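Local coordinates for putative peptide ABC-transport system periplasmic peptide-binding protein (Campylobacter jejuni, PDB 4OEV) that binds nickel(II), here together with oxalate, as the extracytoplasmic solute-binding component of an ABC-type nickel importer, at residues A239-L244 / I382-P387; N284-R289 / F454-Y459. One frame throughout, in Å; residues are numbered along the deposited sequence.

Overall arrangement
Along the chain, 239-244 comes first, on strand 241-246, followed by 284-289 in the loop after strand 280-282, then 382-387 at the end of strand 379-384, and 454-459 at the start of strand 454-467. Interaction 1 closes a loop of 137 residues and interaction 2 one of 164; because their segments alternate, the two closures cross. Strand 241-246 lies between strands 379-384 and 454-467 in one antiparallel sheet, so the contacts meet there, their centres about 7 Å apart. Interaction 1 joins two strands beside the nickel and oxalate site, whereas interaction 2 fastens a loop to the neighbouring strand, away from that site.

Interaction 1: A239-L244 / I382-P387; sequences ADYRAL and IGWGSP. With OXL (oxalate ion), chain D.
Two antiparallel strands of the sheet beside the metal pocket of this solute-binding protein pair here, 382-384 carrying oxalate-pocket residues Ile382, Gly383 and Trp384. Ala243 and Ile382 form a hydrogen-bonded pair, Ile382 N to Ala243 O at 2.8 Å, nearly along the C=O axis. Tyr241 N meets Trp384 O almost straight (3.0 Å, 171°), while the return bond from Trp384 N to Tyr241 O is weak. The Tyr241 ring, its CG in the crowded position between backbone N and carbonyl carbon (chi1 63°), lies with one face against Trp384 O, and its OH lies at the indole edge, 3.6 Å from Trp384 CB.

At the non-hydrogen-bonded Arg242-Gly383 pair, Arg242 bends at chi2 (-76°) and brings NH1 to 3.3 Å from Gly383 CA, where a side chain would stand. End-on, NH1 and NH2 grip Asp240 OD1 and OD2 in a buried salt bridge. Those oxygens also accept from His480 ND1 and His481 N, so Asp240 is a second-shell partner of nickel ligand His480 and may polarise its imidazole. Gly383 N gives oxalate O1 a weak bond of 2.9 Å, and oxalate O4 sits over one indole face, offset toward the rim, 3.3 Å from Trp384 CZ3.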
ATOM      1  N   ALA A 239      -7.205  -1.920  -5.363  1.00 36.86           N
ATOM      2  CA  ALA A 239      -6.976  -3.199  -4.680  1.00 36.63           C
ATOM      3  C   ALA A 239      -6.870  -2.954  -3.169  1.00 35.97           C
ATOM      4  O   ALA A 239      -6.430  -3.815  -2.396  1.00 33.20           O
ATOM      5  CB  ALA A 239      -5.695  -3.902  -5.237  1.00 33.41           C
ATOM      6  N   ASP A 240      -7.251  -1.749  -2.756  1.00 35.36           N
ATOM      7  CA  ASP A 240      -7.146  -1.344  -1.365  1.00 32.70           C
ATOM      8  C   ASP A 240      -8.315  -1.863  -0.522  1.00 31.71           C
ATOM      9  O   ASP A 240      -9.464  -1.588  -0.859  1.00 32.62           O
ATOM     10  CB  ASP A 240      -7.104   0.179  -1.299  1.00 33.24           C
ATOM     11  CG  ASP A 240      -6.715   0.683   0.066  1.00 30.98           C
ATOM     12  OD1 ASP A 240      -6.253  -0.118   0.906  1.00 32.81           O
ATOM     13  OD2 ASP A 240      -6.820   1.891   0.288  1.00 32.94           O
ATOM     14  N   TYR A 241      -8.044  -2.585   0.560  1.00 30.84           N
ATOM     15  CA  TYR A 241      -9.160  -3.022   1.465  1.00 30.73           C
ATOM     16  C   TYR A 241      -9.027  -2.462   2.893  1.00 28.79           C
ATOM     17  O   TYR A 241      -7.938  -2.080   3.325  1.00 25.92           O
ATOM     18  CB  TYR A 241      -9.252  -4.561   1.513  1.00 30.58           C
ATOM     19  CG  TYR A 241      -8.003  -5.216   2.103  1.00 31.08           C
ATOM     20  CD1 TYR A 241      -7.824  -5.291   3.490  1.00 31.97           C
ATOM     21  CD2 TYR A 241      -7.031  -5.776   1.283  1.00 31.23           C
ATOM     22  CE1 TYR A 241      -6.661  -5.873   4.035  1.00 31.79           C
ATOM     23  CE2 TYR A 241      -5.878  -6.382   1.825  1.00 30.56           C
ATOM     24  CZ  TYR A 241      -5.703  -6.396   3.186  1.00 31.99           C
ATOM     25  OH  TYR A 241      -4.580  -6.961   3.731  1.00 28.36           O
ATOM     26  N   ARG A 242     -10.147  -2.396   3.626  1.00 30.04           N
ATOM     27  CA  ARG A 242     -10.150  -2.036   5.033  1.00 31.27           C
ATOM     28  C   ARG A 242     -10.523  -3.277   5.832  1.00 28.14           C
ATOM     29  O   ARG A 242     -11.275  -4.095   5.355  1.00 26.95           O
ATOM     30  CB  ARG A 242     -11.160  -0.906   5.390  1.00 30.49           C
ATOM     31  CG  ARG A 242     -10.787   0.431   4.737  1.00 30.35           C
ATOM     32  CD  ARG A 242      -9.631   1.110   5.433  1.00 29.82           C
ATOM     33  NE  ARG A 242      -9.084   2.162   4.595  1.00 31.51           N
ATOM     34  CZ  ARG A 242      -8.190   1.973   3.632  1.00 29.44           C
ATOM     35  NH1 ARG A 242      -7.719   0.759   3.344  1.00 29.94           N
ATOM     36  NH2 ARG A 242      -7.771   3.007   2.928  1.00 29.24           N
ATOM     37  N   ALA A 243      -9.972  -3.386   7.029  1.00 25.79           N
ATOM     38  CA  ALA A 243     -10.175  -4.557   7.903  1.00 24.08           C
ATOM     39  C   ALA A 243      -9.941  -4.170   9.336  1.00 27.68           C
ATOM     40  O   ALA A 243      -9.266  -3.163   9.585  1.00 28.78           O
ATOM     41  CB  ALA A 243      -9.186  -5.738   7.466  1.00 29.76           C
ATOM     42  N   LEU A 244     -10.490  -4.965  10.287  1.00 23.05           N
ATOM     43  CA  LEU A 244     -10.073  -4.885  11.677  1.00 27.20           C
ATOM     44  C   LEU A 244      -8.845  -5.784  11.849  1.00 27.37           C
ATOM     45  O   LEU A 244      -8.943  -6.990  11.622  1.00 24.55           O
ATOM     46  CB  LEU A 244     -11.172  -5.356  12.661  1.00 27.77           C
ATOM     47  CG  LEU A 244     -10.767  -5.193  14.112  1.00 26.34           C
ATOM     48  CD1 LEU A 244     -10.660  -3.707  14.340  1.00 25.34           C
ATOM     49  CD2 LEU A 244     -11.887  -5.865  15.072  1.00 25.96           C
ATOM     50  N   ILE A 382      -7.341  -1.150   9.974  1.00 23.46           N
ATOM     51  CA  ILE A 382      -6.129  -1.218   9.117  1.00 21.96           C
ATOM     52  C   ILE A 382      -6.503  -1.262   7.632  1.00 25.42           C
ATOM     53  O   ILE A 382      -7.676  -1.448   7.301  1.00 27.44           O
ATOM     54  CB  ILE A 382      -5.320  -2.499   9.492  1.00 20.31           C
ATOM     55  CG1 ILE A 382      -3.834  -2.423   9.017  1.00 21.54           C
ATOM     56  CG2 ILE A 382      -5.986  -3.741   8.783  1.00 26.72           C
ATOM     57  CD1 ILE A 382      -2.967  -3.474   9.704  1.00 23.14           C
ATOM     58  N   GLY A 383      -5.529  -1.082   6.702  1.00 23.92           N
ATOM     59  CA  GLY A 383      -5.871  -1.193   5.305  1.00 20.26           C
ATOM     60  C   GLY A 383      -4.535  -1.620   4.602  1.00 23.36           C
ATOM     61  O   GLY A 383      -3.478  -1.312   5.149  1.00 25.83           O
ATOM     62  N   TRP A 384      -4.614  -2.360   3.494  1.00 27.45           N
ATOM     63  CA  TRP A 384      -3.425  -2.715   2.646  1.00 24.49           C
ATOM     64  C   TRP A 384      -3.940  -2.983   1.269  1.00 24.14           C
ATOM     65  O   TRP A 384      -5.137  -3.046   1.075  1.00 27.10           O
ATOM     66  CB  TRP A 384      -2.684  -3.986   3.139  1.00 23.23           C
ATOM     67  CG  TRP A 384      -2.102  -3.912   4.489  1.00 26.75           C
ATOM     68  CD1 TRP A 384      -2.514  -4.609   5.616  1.00 30.98           C
ATOM     69  CD2 TRP A 384      -1.017  -3.106   4.889  1.00 28.77           C
ATOM     70  NE1 TRP A 384      -1.730  -4.249   6.693  1.00 31.15           N
ATOM     71  CE2 TRP A 384      -0.789  -3.349   6.258  1.00 29.51           C
ATOM     72  CE3 TRP A 384      -0.158  -2.231   4.206  1.00 34.38           C
ATOM     73  CZ2 TRP A 384       0.239  -2.718   6.962  1.00 29.01           C
ATOM     74  CZ3 TRP A 384       0.847  -1.597   4.918  1.00 35.20           C
ATOM     75  CH2 TRP A 384       1.046  -1.862   6.266  1.00 32.28           C
ATOM     76  N   GLY A 385      -3.048  -3.180   0.289  1.00 26.29           N
ATOM     77  CA  GLY A 385      -3.527  -3.634  -1.001  1.00 26.72           C
ATOM     78  C   GLY A 385      -2.695  -3.059  -2.154  1.00 29.22           C
ATOM     79  O   GLY A 385      -2.342  -1.877  -2.131  1.00 32.86           O
ATOM     80  N   SER A 386      -2.370  -3.885  -3.135  1.00 30.44           N
ATOM     81  CA  SER A 386      -1.524  -3.418  -4.278  1.00 27.69           C
ATOM     82  C   SER A 386      -2.095  -4.059  -5.514  1.00 28.72           C
ATOM     83  O   SER A 386      -2.517  -5.225  -5.493  1.00 32.59           O
ATOM     84  CB  SER A 386      -0.035  -3.768  -4.056  1.00 29.72           C
ATOM     85  OG  SER A 386       0.814  -3.340  -5.183  1.00 34.25           O
ATOM     86  N   PRO A 387      -2.123  -3.310  -6.612  1.00 30.91           N
ATOM     87  CA  PRO A 387      -2.575  -3.877  -7.869  1.00 30.73           C
ATOM     88  C   PRO A 387      -1.428  -4.655  -8.541  1.00 32.09           C
ATOM     89  O   PRO A 387      -1.625  -5.288  -9.572  1.00 34.05           O
ATOM     90  CB  PRO A 387      -2.953  -2.646  -8.692  1.00 32.74           C
ATOM     91  CG  PRO A 387      -2.019  -1.604  -8.208  1.00 35.21           C
ATOM     92  CD  PRO A 387      -1.726  -1.900  -6.750  1.00 32.72           C
TER
HETATM   93  C1  OXL D 502      -2.955   1.408   7.163  1.00 25.78           C
HETATM   94  C2  OXL D 502      -1.529   0.870   7.118  1.00 32.00           C
HETATM   95  O1  OXL D 502      -3.888   0.932   7.938  1.00 25.19           O
HETATM   96  O2  OXL D 502      -1.097   0.369   8.172  1.00 35.76           O
HETATM   97  O3  OXL D 502      -3.178   2.389   6.426  1.00 21.77           O
HETATM   98  O4  OXL D 502      -0.751   1.060   6.111  1.00 26.96           O

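Interaction 2: N284-R289 / F454-Y459; sequences NHPLER and FIFLAY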
ATOM      1  N   ASN A 284     -13.280 -10.311   1.986  1.00 34.44           N
ATOM      2  CA  ASN A 284     -13.141 -11.552   2.744  1.00 33.25           C
ATOM      3  C   ASN A 284     -11.697 -11.995   2.817  1.00 33.57           C
ATOM      4  O   ASN A 284     -11.305 -12.699   3.733  1.00 31.48           O
ATOM      5  CB  ASN A 284     -13.991 -12.654   2.090  1.00 38.06           C
ATOM      6  CG  ASN A 284     -15.437 -12.551   2.475  1.00 41.23           C
ATOM      7  OD1 ASN A 284     -15.755 -12.534   3.673  1.00 38.20           O
ATOM      8  ND2 ASN A 284     -16.333 -12.480   1.470  1.00 42.42           N
ATOM      9  N   HIS A 285     -10.895 -11.587   1.847  1.00 32.45           N
ATOM     10  CA  HIS A 285      -9.468 -11.941   1.903  1.00 34.13           C
ATOM     11  C   HIS A 285      -8.637 -10.910   1.101  1.00 36.71           C
ATOM     12  O   HIS A 285      -9.215 -10.008   0.504  1.00 38.59           O
ATOM     13  CB  HIS A 285      -9.266 -13.388   1.427  1.00 30.79           C
ATOM     14  CG  HIS A 285      -9.310 -13.586  -0.062  1.00 36.23           C
ATOM     15  ND1 HIS A 285      -8.345 -13.095  -0.918  1.00 33.75           N
ATOM     16  CD2 HIS A 285     -10.156 -14.313  -0.831  1.00 36.99           C
ATOM     17  CE1 HIS A 285      -8.623 -13.462  -2.149  1.00 34.61           C
ATOM     18  NE2 HIS A 285      -9.713 -14.208  -2.128  1.00 37.77           N
ATOM     19  N   PRO A 286      -7.289 -10.999   1.135  1.00 35.95           N
ATOM     20  CA  PRO A 286      -6.545  -9.797   0.715  1.00 34.48           C
ATOM     21  C   PRO A 286      -6.121  -9.784  -0.758  1.00 33.74           C
ATOM     22  O   PRO A 286      -5.399  -8.859  -1.198  1.00 30.72           O
ATOM     23  CB  PRO A 286      -5.323  -9.837   1.615  1.00 32.84           C
ATOM     24  CG  PRO A 286      -5.050 -11.294   1.770  1.00 34.61           C
ATOM     25  CD  PRO A 286      -6.378 -12.026   1.663  1.00 33.91           C
ATOM     26  N   LEU A 287      -6.629 -10.730  -1.535  1.00 32.51           N
ATOM     27  CA  LEU A 287      -6.205 -10.828  -2.928  1.00 34.51           C
ATOM     28  C   LEU A 287      -7.364 -10.884  -3.919  1.00 35.94           C
ATOM     29  O   LEU A 287      -7.239 -11.510  -4.978  1.00 38.81           O
ATOM     30  CB  LEU A 287      -5.301 -12.067  -3.099  1.00 37.12           C
ATOM     31  CG  LEU A 287      -3.931 -12.020  -2.435  1.00 36.05           C
ATOM     32  CD1 LEU A 287      -3.278 -13.368  -2.493  1.00 33.33           C
ATOM     33  CD2 LEU A 287      -3.035 -10.992  -3.124  1.00 37.75           C
ATOM     34  N   GLU A 288      -8.477 -10.196  -3.610  1.00 35.35           N
ATOM     35  CA  GLU A 288      -9.719 -10.318  -4.408  1.00 37.34           C
ATOM     36  C   GLU A 288      -9.761  -9.465  -5.690  1.00 40.31           C
ATOM     37  O   GLU A 288     -10.755  -9.490  -6.453  1.00 40.08           O
ATOM     38  CB  GLU A 288     -10.920  -9.983  -3.525  1.00 39.02           C
ATOM     39  CG  GLU A 288     -11.058 -11.017  -2.390  1.00 36.95           C
ATOM     40  CD  GLU A 288     -12.373 -10.905  -1.652  1.00 37.63           C
ATOM     41  OE1 GLU A 288     -12.344 -10.428  -0.485  1.00 36.09           O
ATOM     42  OE2 GLU A 288     -13.407 -11.274  -2.240  1.00 38.70           O
ATOM     43  N   ARG A 289      -8.690  -8.720  -5.927  1.00 39.85           N
ATOM     44  CA  ARG A 289      -8.526  -8.040  -7.205  1.00 43.09           C
ATOM     45  C   ARG A 289      -7.286  -8.559  -7.935  1.00 43.25           C
ATOM     46  O   ARG A 289      -6.875  -7.989  -8.964  1.00 44.49           O
ATOM     47  CB  ARG A 289      -8.423  -6.526  -7.022  1.00 45.45           C
ATOM     48  CG  ARG A 289      -9.779  -5.859  -6.764  1.00 50.20           C
ATOM     49  CD  ARG A 289      -9.864  -4.547  -7.521  1.00 55.67           C
ATOM     50  NE  ARG A 289     -11.045  -3.803  -7.100  1.00 58.50           N
ATOM     51  CZ  ARG A 289     -12.183  -3.757  -7.785  1.00 62.80           C
ATOM     52  NH1 ARG A 289     -12.276  -4.388  -8.953  1.00 64.96           N
ATOM     53  NH2 ARG A 289     -13.220  -3.060  -7.315  1.00 63.71           N
ATOM     54  N   PHE A 454      -7.522 -11.071  10.728  1.00 25.83           N
ATOM     55  CA  PHE A 454      -8.325  -9.837  10.595  1.00 28.71           C
ATOM     56  C   PHE A 454      -9.824 -10.109  10.711  1.00 33.33           C
ATOM     57  O   PHE A 454     -10.288 -11.264  10.640  1.00 34.11           O
ATOM     58  CB  PHE A 454      -8.144  -9.119   9.233  1.00 28.20           C
ATOM     59  CG  PHE A 454      -6.730  -8.601   8.893  1.00 24.96           C
ATOM     60  CD1 PHE A 454      -5.668  -8.501   9.822  1.00 25.19           C
ATOM     61  CD2 PHE A 454      -6.507  -8.107   7.598  1.00 27.77           C
ATOM     62  CE1 PHE A 454      -4.394  -8.041   9.417  1.00 29.36           C
ATOM     63  CE2 PHE A 454      -5.239  -7.635   7.190  1.00 28.37           C
ATOM     64  CZ  PHE A 454      -4.194  -7.582   8.104  1.00 31.06           C
ATOM     65  N   ILE A 455     -10.599  -9.026  10.783  1.00 31.45           N
ATOM     66  CA  ILE A 455     -11.943  -9.053  10.185  1.00 28.62           C
ATOM     67  C   ILE A 455     -11.856  -8.263   8.869  1.00 31.38           C
ATOM     68  O   ILE A 455     -11.623  -7.032   8.920  1.00 28.38           O
ATOM     69  CB  ILE A 455     -13.030  -8.404  11.016  1.00 28.60           C
ATOM     70  CG1 ILE A 455     -13.134  -9.082  12.391  1.00 30.11           C
ATOM     71  CG2 ILE A 455     -14.320  -8.513  10.266  1.00 27.20           C
ATOM     72  CD1 ILE A 455     -14.176  -8.427  13.292  1.00 31.63           C
ATOM     73  N   PHE A 456     -11.933  -8.937   7.718  1.00 30.56           N
ATOM     74  CA  PHE A 456     -11.894  -8.185   6.443  1.00 32.11           C
ATOM     75  C   PHE A 456     -13.241  -7.490   6.269  1.00 32.93           C
ATOM     76  O   PHE A 456     -14.268  -8.091   6.533  1.00 34.29           O
ATOM     77  CB  PHE A 456     -11.614  -9.073   5.258  1.00 29.78           C
ATOM     78  CG  PHE A 456     -10.177  -9.444   5.117  1.00 29.11           C
ATOM     79  CD1 PHE A 456      -9.364  -8.749   4.215  1.00 29.10           C
ATOM     80  CD2 PHE A 456      -9.635 -10.463   5.851  1.00 28.11           C
ATOM     81  CE1 PHE A 456      -8.029  -9.077   4.040  1.00 27.16           C
ATOM     82  CE2 PHE A 456      -8.238 -10.800   5.682  1.00 27.80           C
ATOM     83  CZ  PHE A 456      -7.476 -10.098   4.767  1.00 29.83           C
ATOM     84  N   LEU A 457     -13.236  -6.251   5.805  1.00 32.13           N
ATOM     85  CA  LEU A 457     -14.503  -5.505   5.743  1.00 29.06           C
ATOM     86  C   LEU A 457     -14.855  -5.149   4.305  1.00 32.43           C
ATOM     87  O   LEU A 457     -15.860  -5.634   3.788  1.00 33.62           O
ATOM     88  CB  LEU A 457     -14.402  -4.260   6.615  1.00 26.69           C
ATOM     89  CG  LEU A 457     -14.216  -4.611   8.097  1.00 27.46           C
ATOM     90  CD1 LEU A 457     -13.753  -3.365   8.888  1.00 30.41           C
ATOM     91  CD2 LEU A 457     -15.556  -5.117   8.659  1.00 32.20           C
ATOM     92  N   ALA A 458     -14.036  -4.334   3.625  1.00 30.06           N
ATOM     93  CA  ALA A 458     -14.437  -3.910   2.297  1.00 29.13           C
ATOM     94  C   ALA A 458     -13.246  -3.468   1.413  1.00 29.22           C
ATOM     95  O   ALA A 458     -12.264  -2.931   1.918  1.00 32.36           O
ATOM     96  CB  ALA A 458     -15.434  -2.774   2.385  1.00 28.18           C
ATOM     97  N   TYR A 459     -13.386  -3.685   0.114  1.00 31.83           N
ATOM     98  CA  TYR A 459     -12.500  -3.099  -0.901  1.00 31.58           C
ATOM     99  C   TYR A 459     -13.074  -1.744  -1.333  1.00 33.07           C
ATOM    100  O   TYR A 459     -14.277  -1.617  -1.481  1.00 34.56           O
ATOM    101  CB  TYR A 459     -12.380  -4.017  -2.106  1.00 32.74           C
ATOM    102  CG  TYR A 459     -11.381  -5.149  -1.902  1.00 32.53           C
ATOM    103  CD1 TYR A 459     -10.085  -5.061  -2.394  1.00 33.71           C
ATOM    104  CD2 TYR A 459     -11.755  -6.323  -1.268  1.00 32.71           C
ATOM    105  CE1 TYR A 459      -9.164  -6.117  -2.234  1.00 34.07           C
ATOM    106  CE2 TYR A 459     -10.839  -7.380  -1.081  1.00 32.58           C
ATOM    107  CZ  TYR A 459      -9.559  -7.276  -1.575  1.00 32.28           C
ATOM    108  OH  TYR A 459      -8.665  -8.315  -1.394  1.00 30.88           O
TER
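With chi1 of -78° in Phe456 and -81° in Tyr459, each CG stands anti to its own carbonyl carbon, and both rings reach from the strand to loop 284-289. Glu288, its CG likewise anti to the carbonyl carbon, runs extended beyond CG, which brings OE1 back to the start of its own loop.

The Tyr459 hydroxyl works in both directions. It donates to His285 O at 2.6 Å, in the carbonyl plane and on a lone pair, and accepts from Glu288 N at 2.9 Å along an almost straight N-H (172°). Two backbone groups three residues apart thus share one phenol oxygen at the tip of a buried ring. Glu288 OE1 lies at the edge of that ring, 3.5 Å from Tyr459 CE2, with carboxylate and ring planes perpendicular.

Phe456 and Tyr459 lie on the same side of strand 454-459 because a classic beta bulge, in which Leu457 and Ala458 both face Arg242 of the neighbouring strand, interrupts its usual alternation. The Phe456 ring is covered on both faces: a CH-pi contact puts His285 CA over its centre, 3.8 Å from the centroid, and Phe454 CD2 lies against the opposite face, offset toward the rim. The Pro286 ring crosses Phe456 obliquely, its CB 3.7 Å from Phe456 CE1.

Within the loop, Glu288 OE1 accepts from Asn284 N (2.6 Å) on its syn lone pair and from His285 N above the carboxylate plane. Glu288 CG sits over the centre of the His285 imidazole, whose ND1 accepts from Leu287 N at 3.0 Å while NE2 bonds Asn293 OD1.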